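Local coordinates for protein putative silent information regulator 2 (Leishmania infantum, PDB 5OL0) that probably acts as a zinc-containing, NAD-dependent protein deacetylase of the sirtuin family, removing acetyl groups from lysines and helping to regulate gene expression, at residues V38-G43 / H109-L114; A48-F53 / D129-A134; F76-L81 / A153-H158; G173-C178 / G182-P187. All coordinates share one frame; numbering follows the deposited sequence.

Contact 1 of 4, residues V38-G43 / H109-L114; sequences VLVGAG and HFIRLL
Val38 turns CG1 opposite its amide nitrogen (chi1 -177°), and Ile111 sends CG1 away from its own carbonyl carbon (chi1 -63°) and extends it, chi2 170°, which brings its terminal methyl between the two valines of the strand. Ile111 CD1 lies 3.6 Å from Val38 CG1, the two side chains crossing at a slant. The same methyl meets Val40 CG2, also at 3.6 Å, here tip to tip. One atom of the helix is thus shared by two residues that lie on the same face of strand 36-40, two positions apart. A third, looser touch comes one turn of helix further on, where Leu114 CD1 is 4.0 Å from Val38 CG2. No hydrogen bond joins the segments; the contact is branched aliphatic packing, and all four residues are buried. Strand 38-40 and helix 109-114 run nearly antiparallel, their axes 10.9 Å apart at closest approach, a spacing bridged by side chains alone. Strand 36-40 is an inner strand of the parallel Rossmann-type sheet, hydrogen-bonded through the backbone to strand 120-125 on one side and to strand 213-217 on the other. Helix 106-116 covers one face of that sheet; from this helix Phe110 packs on Val290, Leu293 and Ala294 of helix 286-296, and His109 and Leu113 lean on helix 300-308.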
loop_
_atom_site.group_PDB
_atom_site.type_symbol
_atom_site.label_atom_id
_atom_site.label_comp_id
_atom_site.label_asym_id
_atom_site.label_seq_id
_atom_site.Cartn_x
_atom_site.Cartn_y
_atom_site.Cartn_z
ATOM N N VAL A 38 -7.257 1.977 7.151
ATOM C CA VAL A 38 -7.258 1.504 5.789
ATOM C C VAL A 38 -5.862 1.068 5.500
ATOM O O VAL A 38 -4.899 1.818 5.715
ATOM C CB VAL A 38 -7.679 2.612 4.796
ATOM C CG1 VAL A 38 -7.743 2.068 3.333
ATOM C CG2 VAL A 38 -9.024 3.168 5.177
ATOM N N LEU A 39 -5.749 -0.143 5.008
ATOM C CA LEU A 39 -4.502 -0.710 4.481
ATOM C C LEU A 39 -4.567 -0.911 2.983
ATOM O O LEU A 39 -5.567 -1.430 2.451
ATOM C CB LEU A 39 -4.251 -2.094 5.100
ATOM C CG LEU A 39 -4.407 -2.173 6.604
ATOM C CD1 LEU A 39 -4.020 -3.548 7.108
ATOM C CD2 LEU A 39 -3.561 -1.125 7.316
ATOM N N VAL A 40 -3.473 -0.589 2.298
ATOM C CA VAL A 40 -3.456 -0.522 0.877
ATOM C C VAL A 40 -2.291 -1.300 0.325
ATOM O O VAL A 40 -1.202 -1.163 0.830
ATOM C CB VAL A 40 -3.334 0.953 0.409
ATOM C CG1 VAL A 40 -3.508 1.012 -1.098
ATOM C CG2 VAL A 40 -4.392 1.828 1.040
ATOM N N GLY A 41 -2.507 -2.104 -0.719
ATOM C CA GLY A 41 -1.403 -2.785 -1.418
ATOM C C GLY A 41 -1.505 -2.693 -2.938
ATOM O O GLY A 41 -2.304 -1.941 -3.449
ATOM N N ALA A 42 -0.772 -3.560 -3.651
ATOM C CA ALA A 42 -0.533 -3.438 -5.088
ATOM C C ALA A 42 -1.849 -3.524 -5.897
ATOM O O ALA A 42 -1.985 -2.868 -6.927
ATOM C CB ALA A 42 0.424 -4.511 -5.557
ATOM N N GLY A 43 -2.797 -4.304 -5.406
ATOM C CA GLY A 43 -4.117 -4.417 -6.064
ATOM C C GLY A 43 -4.861 -3.105 -6.281
ATOM O O GLY A 43 -5.555 -2.997 -7.269
ATOM N N HIS A 109 -8.849 8.162 -3.995
ATOM C CA HIS A 109 -9.776 9.261 -3.774
ATOM C C HIS A 109 -10.761 8.905 -2.651
ATOM O O HIS A 109 -11.099 9.754 -1.866
ATOM C CB HIS A 109 -10.542 9.588 -5.065
ATOM C CG HIS A 109 -9.689 10.236 -6.107
ATOM N ND1 HIS A 109 -8.979 11.383 -5.854
ATOM C CD2 HIS A 109 -9.422 9.893 -7.386
ATOM C CE1 HIS A 109 -8.321 11.726 -6.941
ATOM N NE2 HIS A 109 -8.600 10.861 -7.893
ATOM N N PHE A 110 -11.233 7.667 -2.613
ATOM C CA PHE A 110 -12.129 7.252 -1.539
ATOM C C PHE A 110 -11.513 7.469 -0.157
ATOM O O PHE A 110 -12.170 7.895 0.758
ATOM C CB PHE A 110 -12.573 5.793 -1.729
ATOM C CG PHE A 110 -13.517 5.301 -0.671
ATOM C CD1 PHE A 110 -14.813 5.784 -0.610
ATOM C CD2 PHE A 110 -13.137 4.323 0.245
ATOM C CE1 PHE A 110 -15.704 5.359 0.357
ATOM C CE2 PHE A 110 -14.042 3.847 1.200
ATOM C CZ PHE A 110 -15.327 4.388 1.277
ATOM N N ILE A 111 -10.255 7.094 -0.007
ATOM C CA ILE A 111 -9.629 7.250 1.255
ATOM C C ILE A 111 -9.560 8.747 1.645
ATOM O O ILE A 111 -9.680 9.121 2.811
ATOM C CB ILE A 111 -8.191 6.571 1.212
ATOM C CG1 ILE A 111 -8.301 5.073 0.982
ATOM C CG2 ILE A 111 -7.471 6.860 2.497
ATOM C CD1 ILE A 111 -6.975 4.382 0.692
ATOM N N ARG A 112 -9.230 9.587 0.675
ATOM C CA ARG A 112 -9.303 10.980 0.887
ATOM C C ARG A 112 -10.698 11.384 1.374
ATOM O O ARG A 112 -10.818 12.209 2.309
ATOM C CB ARG A 112 -8.942 11.711 -0.382
ATOM C CG ARG A 112 -9.283 13.199 -0.438
ATOM C CD ARG A 112 -8.530 13.945 0.605
ATOM N NE ARG A 112 -8.822 15.383 0.610
ATOM C CZ ARG A 112 -8.422 16.293 -0.317
ATOM N NH1 ARG A 112 -8.720 17.578 -0.139
ATOM N NH2 ARG A 112 -7.752 15.964 -1.424
ATOM N N LEU A 113 -11.741 10.883 0.737
ATOM C CA LEU A 113 -13.094 11.178 1.249
ATOM C C LEU A 113 -13.296 10.719 2.678
ATOM O O LEU A 113 -13.906 11.455 3.445
ATOM C CB LEU A 113 -14.163 10.564 0.395
ATOM C CG LEU A 113 -14.190 11.060 -1.047
ATOM C CD1 LEU A 113 -15.390 10.385 -1.715
ATOM C CD2 LEU A 113 -14.218 12.578 -1.200
ATOM N N LEU A 114 -12.790 9.522 3.058
ATOM C CA LEU A 114 -12.961 9.117 4.446
ATOM C C LEU A 114 -12.300 10.149 5.359
ATOM O O LEU A 114 -12.823 10.459 6.390
ATOM C CB LEU A 114 -12.363 7.745 4.738
ATOM C CG LEU A 114 -13.059 6.580 4.012
ATOM C CD1 LEU A 114 -12.345 5.250 4.306
ATOM C CD2 LEU A 114 -14.534 6.506 4.414
#

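Contact 2 of 4, residues A48-F53 / D129-A134; sequences AGIPDF and DGLEKA
The terminal methyl of Ile50 reaches Asp129 and passes beside its carboxylate, CD1 lying 3.4 Å from Asp129 OD2 and 3.6 Å from Asp129 CB. The two side chains cross at about a right angle, which sets an aliphatic tip against both the CB and one oxygen of the acid. Ile50 CD1 also approaches Leu131 CD1, more loosely, and that leucine methyl in turn is 4.0 Å from Ala48 CB. Across the contact there is no hydrogen bond: the methyls of Ala48, Ile50 and Leu131 meet beside an acidic group whose oxygens are engaged by other partners. Asp129 OD2 accepts a hydrogen bond from Ser45 OG. Asp129 OD1 accepts from Leu131 N at 3.1 Å in a nearly straight bond (170°), with the donor 36° out of the carboxylate plane. With CG placed between the backbone N and the carbonyl carbon (chi1 56°), the carboxylate folds back over its own chain and can make this bond. Further out, Phe102 and Ser45 pack on Ile50, while His108 of helix 106-116 touches Leu131. The bond from Leu131 N makes an Asx turn, which leads through Gly130, at the N-cap position, into helix 131-134. Asp129 probably belongs to the NAD-binding site, as in a close relative, and the loop with Ala48 and Ile50 borders it.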
loop_
_atom_site.group_PDB
_atom_site.type_symbol
_atom_site.label_atom_id
_atom_site.label_comp_id
_atom_site.label_asym_id
_atom_site.label_seq_id
_atom_site.Cartn_x
_atom_site.Cartn_y
_atom_site.Cartn_z
ATOM N N ALA A 48 -4.339 2.247 -11.997
ATOM C CA ALA A 48 -3.593 3.404 -12.426
ATOM C C ALA A 48 -2.659 3.113 -13.598
ATOM O O ALA A 48 -2.096 4.053 -14.160
ATOM C CB ALA A 48 -2.825 4.009 -11.292
ATOM N N GLY A 49 -2.473 1.838 -13.927
ATOM C CA GLY A 49 -1.580 1.431 -15.031
ATOM C C GLY A 49 -0.243 1.057 -14.501
ATOM O O GLY A 49 0.700 1.069 -15.224
ATOM N N ILE A 50 -0.110 0.701 -13.236
ATOM C CA ILE A 50 1.234 0.379 -12.737
ATOM C C ILE A 50 1.656 -0.981 -13.317
ATOM O O ILE A 50 0.854 -1.885 -13.295
ATOM C CB ILE A 50 1.268 0.518 -11.231
ATOM C CG1 ILE A 50 1.075 2.032 -10.966
ATOM C CG2 ILE A 50 2.584 -0.008 -10.641
ATOM C CD1 ILE A 50 1.176 2.441 -9.535
ATOM N N PRO A 51 2.862 -1.063 -13.958
ATOM C CA PRO A 51 3.435 -2.333 -14.473
ATOM C C PRO A 51 3.554 -3.427 -13.397
ATOM O O PRO A 51 4.332 -3.252 -12.441
ATOM C CB PRO A 51 4.861 -1.923 -14.956
ATOM C CG PRO A 51 4.808 -0.452 -15.203
ATOM C CD PRO A 51 3.750 0.096 -14.278
ATOM N N ASP A 52 2.770 -4.506 -13.536
ATOM C CA ASP A 52 2.943 -5.735 -12.719
ATOM C C ASP A 52 4.239 -6.516 -13.055
ATOM O O ASP A 52 4.393 -7.007 -14.189
ATOM C CB ASP A 52 1.758 -6.680 -12.892
ATOM C CG ASP A 52 1.657 -7.701 -11.781
ATOM O OD1 ASP A 52 2.686 -8.201 -11.260
ATOM O OD2 ASP A 52 0.518 -8.001 -11.406
ATOM N N PHE A 53 5.118 -6.655 -12.049
ATOM C CA PHE A 53 6.353 -7.467 -12.132
ATOM C C PHE A 53 6.110 -8.799 -12.830
ATOM O O PHE A 53 6.963 -9.296 -13.568
ATOM C CB PHE A 53 6.894 -7.929 -10.732
ATOM C CG PHE A 53 7.133 -6.846 -9.721
ATOM C CD1 PHE A 53 8.016 -5.792 -9.979
ATOM C CD2 PHE A 53 6.529 -6.932 -8.454
ATOM C CE1 PHE A 53 8.234 -4.810 -9.018
ATOM C CE2 PHE A 53 6.750 -5.953 -7.490
ATOM C CZ PHE A 53 7.595 -4.889 -7.773
ATOM N N ASP A 129 4.114 3.925 -4.658
ATOM C CA ASP A 129 3.744 4.766 -5.791
ATOM C C ASP A 129 3.350 6.181 -5.403
ATOM O O ASP A 129 3.021 6.952 -6.264
ATOM C CB ASP A 129 2.666 4.069 -6.636
ATOM C CG ASP A 129 1.391 3.671 -5.833
ATOM O OD1 ASP A 129 1.049 4.375 -4.844
ATOM O OD2 ASP A 129 0.728 2.641 -6.216
ATOM N N GLY A 130 3.277 6.505 -4.109
ATOM C CA GLY A 130 2.825 7.823 -3.672
ATOM C C GLY A 130 1.397 8.267 -4.040
ATOM O O GLY A 130 1.026 9.445 -3.873
ATOM N N LEU A 131 0.542 7.361 -4.475
ATOM C CA LEU A 131 -0.790 7.790 -4.859
ATOM C C LEU A 131 -1.747 8.190 -3.765
ATOM O O LEU A 131 -2.673 8.916 -4.025
ATOM C CB LEU A 131 -1.447 6.765 -5.771
ATOM C CG LEU A 131 -0.659 6.527 -7.027
ATOM C CD1 LEU A 131 -1.238 5.389 -7.874
ATOM C CD2 LEU A 131 -0.515 7.793 -7.867
ATOM N N GLU A 132 -1.573 7.694 -2.566
ATOM C CA GLU A 132 -2.376 8.152 -1.448
ATOM C C GLU A 132 -2.109 9.671 -1.223
ATOM O O GLU A 132 -3.042 10.472 -1.070
ATOM C CB GLU A 132 -2.065 7.374 -0.183
ATOM C CG GLU A 132 -2.334 5.858 -0.258
ATOM C CD GLU A 132 -1.176 5.061 -0.888
ATOM O OE1 GLU A 132 -0.083 5.642 -1.261
ATOM O OE2 GLU A 132 -1.382 3.864 -1.077
ATOM N N LYS A 133 -0.822 10.027 -1.196
ATOM C CA LYS A 133 -0.346 11.414 -1.097
ATOM C C LYS A 133 -0.850 12.230 -2.290
ATOM O O LYS A 133 -1.330 13.356 -2.136
ATOM C CB LYS A 133 1.191 11.443 -1.053
ATOM C CG LYS A 133 1.789 12.823 -0.815
ATOM C CD LYS A 133 3.270 12.705 -0.457
ATOM C CE LYS A 133 3.837 14.052 -0.029
ATOM N NZ LYS A 133 4.729 14.686 -1.043
ATOM N N ALA A 134 -0.858 11.640 -3.469
ATOM C CA ALA A 134 -1.353 12.360 -4.661
ATOM C C ALA A 134 -2.833 12.648 -4.561
ATOM O O ALA A 134 -3.296 13.651 -5.063
ATOM C CB ALA A 134 -1.052 11.550 -5.933
#

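Contact 3 of 4, residues F76-L81 / A153-H158; sequences FSLTLL and ACIECH. With ZN (zinc ion), chain E.
Leu81 and Ile155 form the close part of this contact: Leu81 CD2 is 3.8 Å from Ile155 CG2 and 4.0 Å from Ile155 CD1, the side chains crossing obliquely. A single leucine methyl therefore rests against two ends of the isoleucine. The torsion of Ile155 explains this, since CG1 stands between the backbone N and the carbonyl carbon (chi1 74°) while CG2 is anti to the carbonyl carbon, and both branches face the helix. Both residues are buried. The packing slackens toward Leu78, a partly exposed residue on the first turn of the helix, whose CD1 comes no nearer than 4.4 Å to Ile155 CG2. Further to the solvent side, the exposed Glu156 makes no contact with segment 76-81, but its carboxylate forms a salt bridge with Arg82, the residue that follows. Each segment also has its own internal brace. Ser77 OG caps the helix by accepting from Leu80 N at 3.0 Å. In 153-158, Cys154 SG accepts a hydrogen bond from Cys157 N at 3.4 Å, and both cysteines bind the zinc ion through SG at 2.3 Å, with Cys178 and Cys181 completing the site. Ile155 thus directly follows the first zinc ligand, pointing away from the metal and into the apolar patch. Helix 78-83 lies beside the small antiparallel sheet of the zinc-binding module: Leu81 also touches Lys186 of strand 185-187, Phe191 in the next loop and Phe88 of helix 85-95, while Ile155 is hydrogen-bonded through the backbone to Ile184.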
loop_
_atom_site.group_PDB
_atom_site.type_symbol
_atom_site.label_atom_id
_atom_site.label_comp_id
_atom_site.label_asym_id
_atom_site.label_seq_id
_atom_site.Cartn_x
_atom_site.Cartn_y
_atom_site.Cartn_z
ATOM N N PHE A 76 14.313 -5.914 -4.822
ATOM C CA PHE A 76 14.173 -5.058 -3.630
ATOM C C PHE A 76 14.930 -5.596 -2.451
ATOM O O PHE A 76 14.628 -5.307 -1.305
ATOM C CB PHE A 76 12.704 -4.820 -3.292
ATOM C CG PHE A 76 11.961 -4.098 -4.373
ATOM C CD1 PHE A 76 12.026 -2.723 -4.484
ATOM C CD2 PHE A 76 11.248 -4.802 -5.319
ATOM C CE1 PHE A 76 11.352 -2.048 -5.514
ATOM C CE2 PHE A 76 10.578 -4.150 -6.348
ATOM C CZ PHE A 76 10.624 -2.763 -6.444
ATOM N N SER A 77 16.015 -6.280 -2.725
ATOM C CA SER A 77 16.824 -6.744 -1.646
ATOM C C SER A 77 18.030 -5.846 -1.557
ATOM O O SER A 77 18.653 -5.474 -2.540
ATOM C CB SER A 77 17.191 -8.218 -1.786
ATOM O OG SER A 77 18.357 -8.338 -2.495
ATOM N N LEU A 78 18.307 -5.468 -0.322
ATOM C CA LEU A 78 19.379 -4.634 0.007
ATOM C C LEU A 78 20.723 -5.281 -0.346
ATOM O O LEU A 78 21.654 -4.630 -0.837
ATOM C CB LEU A 78 19.241 -4.325 1.495
ATOM C CG LEU A 78 20.061 -3.138 1.933
ATOM C CD1 LEU A 78 19.652 -1.891 1.182
ATOM C CD2 LEU A 78 19.851 -2.980 3.435
ATOM N N THR A 79 20.822 -6.583 -0.129
ATOM C CA THR A 79 22.063 -7.298 -0.483
ATOM C C THR A 79 22.325 -7.374 -2.015
ATOM O O THR A 79 23.453 -7.109 -2.473
ATOM C CB THR A 79 22.180 -8.679 0.264
ATOM O OG1 THR A 79 23.327 -9.341 -0.248
ATOM C CG2 THR A 79 20.915 -9.582 0.111
ATOM N N LEU A 80 21.296 -7.649 -2.816
ATOM C CA LEU A 80 21.434 -7.495 -4.278
ATOM C C LEU A 80 21.751 -6.064 -4.729
ATOM O O LEU A 80 22.507 -5.874 -5.666
ATOM C CB LEU A 80 20.209 -7.975 -5.005
ATOM C CG LEU A 80 20.460 -8.250 -6.480
ATOM C CD1 LEU A 80 21.483 -9.375 -6.651
ATOM C CD2 LEU A 80 19.152 -8.624 -7.159
ATOM N N LEU A 81 21.175 -5.061 -4.072
ATOM C CA LEU A 81 21.547 -3.663 -4.365
ATOM C C LEU A 81 23.029 -3.353 -4.134
ATOM O O LEU A 81 23.672 -2.723 -4.966
ATOM C CB LEU A 81 20.698 -2.680 -3.539
ATOM C CG LEU A 81 20.900 -1.214 -3.917
ATOM C CD1 LEU A 81 20.335 -0.938 -5.298
ATOM C CD2 LEU A 81 20.275 -0.345 -2.839
ATOM N N ALA A 153 18.392 8.687 -0.706
ATOM C CA ALA A 153 19.426 8.705 0.345
ATOM C C ALA A 153 20.463 7.615 0.124
ATOM O O ALA A 153 20.182 6.582 -0.513
ATOM C CB ALA A 153 18.774 8.541 1.748
ATOM N N CYS A 154 21.668 7.846 0.645
ATOM C CA CYS A 154 22.707 6.803 0.703
ATOM C C CYS A 154 22.320 5.623 1.584
ATOM O O CYS A 154 21.872 5.802 2.706
ATOM C CB CYS A 154 23.985 7.379 1.296
ATOM S SG CYS A 154 25.359 6.193 1.335
ATOM N N ILE A 155 22.474 4.413 1.089
ATOM C CA ILE A 155 22.157 3.236 1.909
ATOM C C ILE A 155 23.221 2.976 3.006
ATOM O O ILE A 155 22.905 2.326 3.976
ATOM C CB ILE A 155 21.994 1.940 1.065
ATOM C CG1 ILE A 155 23.368 1.429 0.583
ATOM C CG2 ILE A 155 20.941 2.154 -0.057
ATOM C CD1 ILE A 155 23.318 0.213 -0.294
ATOM N N GLU A 156 24.473 3.414 2.826
ATOM C CA GLU A 156 25.522 3.190 3.846
ATOM C C GLU A 156 25.403 4.221 4.990
ATOM O O GLU A 156 25.212 3.837 6.134
ATOM C CB GLU A 156 26.962 3.184 3.242
ATOM C CG GLU A 156 27.321 2.154 2.143
ATOM C CD GLU A 156 26.774 0.717 2.303
ATOM O OE1 GLU A 156 26.334 0.259 3.403
ATOM O OE2 GLU A 156 26.795 -0.015 1.286
ATOM N N CYS A 157 25.499 5.520 4.692
ATOM C CA CYS A 157 25.445 6.576 5.731
ATOM C C CYS A 157 24.116 7.300 5.897
ATOM O O CYS A 157 24.024 8.179 6.745
ATOM C CB CYS A 157 26.562 7.605 5.487
ATOM S SG CYS A 157 26.324 8.781 4.104
ATOM N N HIS A 158 23.098 6.973 5.093
ATOM C CA HIS A 158 21.763 7.604 5.197
ATOM C C HIS A 158 21.692 9.136 4.905
ATOM O O HIS A 158 20.657 9.779 5.127
ATOM C CB HIS A 158 21.085 7.192 6.522
ATOM C CG HIS A 158 20.974 5.699 6.685
ATOM N ND1 HIS A 158 20.142 4.920 5.904
ATOM C CD2 HIS A 158 21.638 4.839 7.489
ATOM C CE1 HIS A 158 20.285 3.651 6.228
ATOM N NE2 HIS A 158 21.185 3.574 7.191
HETATM ZN ZN ZN E . 26.911 7.691 2.198
#

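Contact 4 of 4, residues G173-C178 / G182-P187; sequences GTVSRC and GGIVKP. With ZN (zinc ion), chain E.
Arg177 folds back along segment 182-187 to Gly182, its NH1 giving a hydrogen bond to Gly182 O at 2.8 Å, with the carbonyl oxygen at the edge of the guanidinium, close to its plane. The bend at chi2 (-84°) turns the arginine this way and lays one face of the guanidinium over Ile184, whose CG1 is 3.5 Å from Arg177 NH1. The backbone amides supply the other bonds. Val185 N donates to Ser176 O at 3.0 Å, almost straight at the hydrogen (171°) but from above the carbonyl plane. Cys178 N donates to Gly183 O at 2.8 Å, this time in the carbonyl plane, and Arg177 CA adds a CA-H...O contact to the same oxygen. Cys178 O receives Gly182 N only weakly, at 3.2 Å. The Val185-Ser176 and Cys178-Gly183 bonds flank the single beta bridge of Arg177 with Ile184. Ser176 lies with CB 3.8 Å from Val185 CB, while its hydroxyl hydrogen-bonds to Glu169 and Asn166 of helix 163-171. Val185 O is taken by Tyr89 OH, and Lys186 on the far side pairs with Glu194. The Val185 CG2 methyl lies over one face of the Arg177-Cys178 peptide, 3.6 Å from Cys178 N. Cys178 SG binds zinc at 2.3 Å. The ligands of the zinc come as two CxxC pairs, Cys154 with Cys157 and Cys178 with Cys181, and the turn between 173-178 and 182-187 carries the second pair in the four-cysteine zinc module characteristic of sirtuins.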
loop_
_atom_site.group_PDB
_atom_site.type_symbol
_atom_site.label_atom_id
_atom_site.label_comp_id
_atom_site.label_asym_id
_atom_site.label_seq_id
_atom_site.Cartn_x
_atom_site.Cartn_y
_atom_site.Cartn_z
ATOM N N GLY A 173 20.809 5.837 -17.191
ATOM C CA GLY A 173 21.747 4.711 -17.014
ATOM C C GLY A 173 22.850 4.819 -15.978
ATOM O O GLY A 173 23.736 3.996 -15.976
ATOM N N THR A 174 22.808 5.797 -15.086
ATOM C CA THR A 174 23.828 5.969 -14.038
ATOM C C THR A 174 23.315 5.623 -12.616
ATOM O O THR A 174 22.322 6.189 -12.156
ATOM C CB THR A 174 24.297 7.376 -14.048
ATOM O OG1 THR A 174 24.929 7.609 -15.300
ATOM C CG2 THR A 174 25.303 7.662 -12.913
ATOM N N VAL A 175 24.009 4.699 -11.936
ATOM C CA VAL A 175 23.803 4.437 -10.501
ATOM C C VAL A 175 24.319 5.583 -9.641
ATOM O O VAL A 175 25.508 5.793 -9.588
ATOM C CB VAL A 175 24.516 3.123 -10.048
ATOM C CG1 VAL A 175 24.449 2.929 -8.549
ATOM C CG2 VAL A 175 23.919 1.905 -10.708
ATOM N N SER A 176 23.443 6.252 -8.895
ATOM C CA SER A 176 23.832 7.368 -8.037
ATOM C C SER A 176 24.703 6.983 -6.853
ATOM O O SER A 176 24.564 5.882 -6.277
ATOM C CB SER A 176 22.589 8.061 -7.496
ATOM O OG SER A 176 21.784 8.574 -8.557
ATOM N N ARG A 177 25.576 7.908 -6.472
ATOM C CA ARG A 177 26.579 7.656 -5.431
ATOM C C ARG A 177 26.643 8.811 -4.467
ATOM O O ARG A 177 26.593 9.965 -4.877
ATOM C CB ARG A 177 27.963 7.478 -6.069
ATOM C CG ARG A 177 28.105 6.217 -6.900
ATOM C CD ARG A 177 28.442 5.071 -5.949
ATOM N NE ARG A 177 28.585 3.770 -6.589
ATOM C CZ ARG A 177 28.925 2.640 -5.945
ATOM N NH1 ARG A 177 29.158 2.632 -4.629
ATOM N NH2 ARG A 177 29.002 1.489 -6.623
ATOM N N CYS A 178 26.750 8.480 -3.183
ATOM C CA CYS A 178 26.843 9.417 -2.087
ATOM C C CYS A 178 28.081 10.313 -2.236
ATOM O O CYS A 178 29.140 9.821 -2.570
ATOM C CB CYS A 178 27.021 8.611 -0.813
ATOM S SG CYS A 178 26.886 9.507 0.734
ATOM N N GLY A 182 30.802 7.669 -0.890
ATOM C CA GLY A 182 30.772 6.842 -2.084
ATOM C C GLY A 182 29.799 5.666 -2.024
ATOM O O GLY A 182 29.783 4.814 -2.928
ATOM N N GLY A 183 28.963 5.601 -0.992
ATOM C CA GLY A 183 27.919 4.598 -0.973
ATOM C C GLY A 183 26.914 4.717 -2.128
ATOM O O GLY A 183 26.792 5.748 -2.799
ATOM N N ILE A 184 26.233 3.620 -2.368
ATOM C CA ILE A 184 25.156 3.561 -3.336
ATOM C C ILE A 184 23.907 4.284 -2.829
ATOM O O ILE A 184 23.455 4.043 -1.691
ATOM C CB ILE A 184 24.755 2.110 -3.625
ATOM C CG1 ILE A 184 25.840 1.420 -4.470
ATOM C CG2 ILE A 184 23.418 2.061 -4.404
ATOM C CD1 ILE A 184 25.862 -0.093 -4.265
ATOM N N VAL A 185 23.359 5.150 -3.674
ATOM C CA VAL A 185 22.131 5.912 -3.360
ATOM C C VAL A 185 20.963 5.188 -4.022
ATOM O O VAL A 185 21.091 4.558 -5.136
ATOM C CB VAL A 185 22.258 7.385 -3.794
ATOM C CG1 VAL A 185 20.905 8.113 -3.879
ATOM C CG2 VAL A 185 23.179 8.116 -2.813
ATOM N N LYS A 186 19.831 5.239 -3.324
ATOM C CA LYS A 186 18.563 4.844 -3.888
ATOM C C LYS A 186 17.471 5.756 -3.398
ATOM O O LYS A 186 17.647 6.450 -2.366
ATOM C CB LYS A 186 18.249 3.376 -3.586
ATOM C CG LYS A 186 18.169 3.027 -2.112
ATOM C CD LYS A 186 17.335 1.760 -1.949
ATOM C CE LYS A 186 17.330 1.337 -0.491
ATOM N NZ LYS A 186 16.562 2.276 0.375
ATOM N N PRO A 187 16.337 5.770 -4.126
ATOM C CA PRO A 187 15.127 6.383 -3.568
ATOM C C PRO A 187 14.791 5.758 -2.256
ATOM O O PRO A 187 15.215 4.594 -2.000
ATOM C CB PRO A 187 14.065 6.060 -4.596
ATOM C CG PRO A 187 14.808 5.897 -5.853
ATOM C CD PRO A 187 16.094 5.215 -5.469
HETATM ZN ZN ZN E . 26.911 7.691 2.198
#

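In the fold
Contact 1 lies in the core of the Rossmann-type domain, purely aliphatic and buried. Contact 2 is about 12 Å away, centre to centre, and partly buried; it mixes methyls with an acid of the probable NAD site, and the two touch where Val40 meets Glu132. Contact 4 lies within the zinc module and contact 3 joins helix 78-83 to it; both are farther from the chain's centre and share the metal and the antiparallel sheet. Contact 3 is again apolar across its segments, whereas contact 4 rests on hydrogen bonds, mostly between backbones, with one from an arginine, and has exposed residues, Arg177 and Gly182. Phe53, though poorly ordered, packs on Phe76, which touches the bound peptide's modified side chain, connecting contacts 2 and 3.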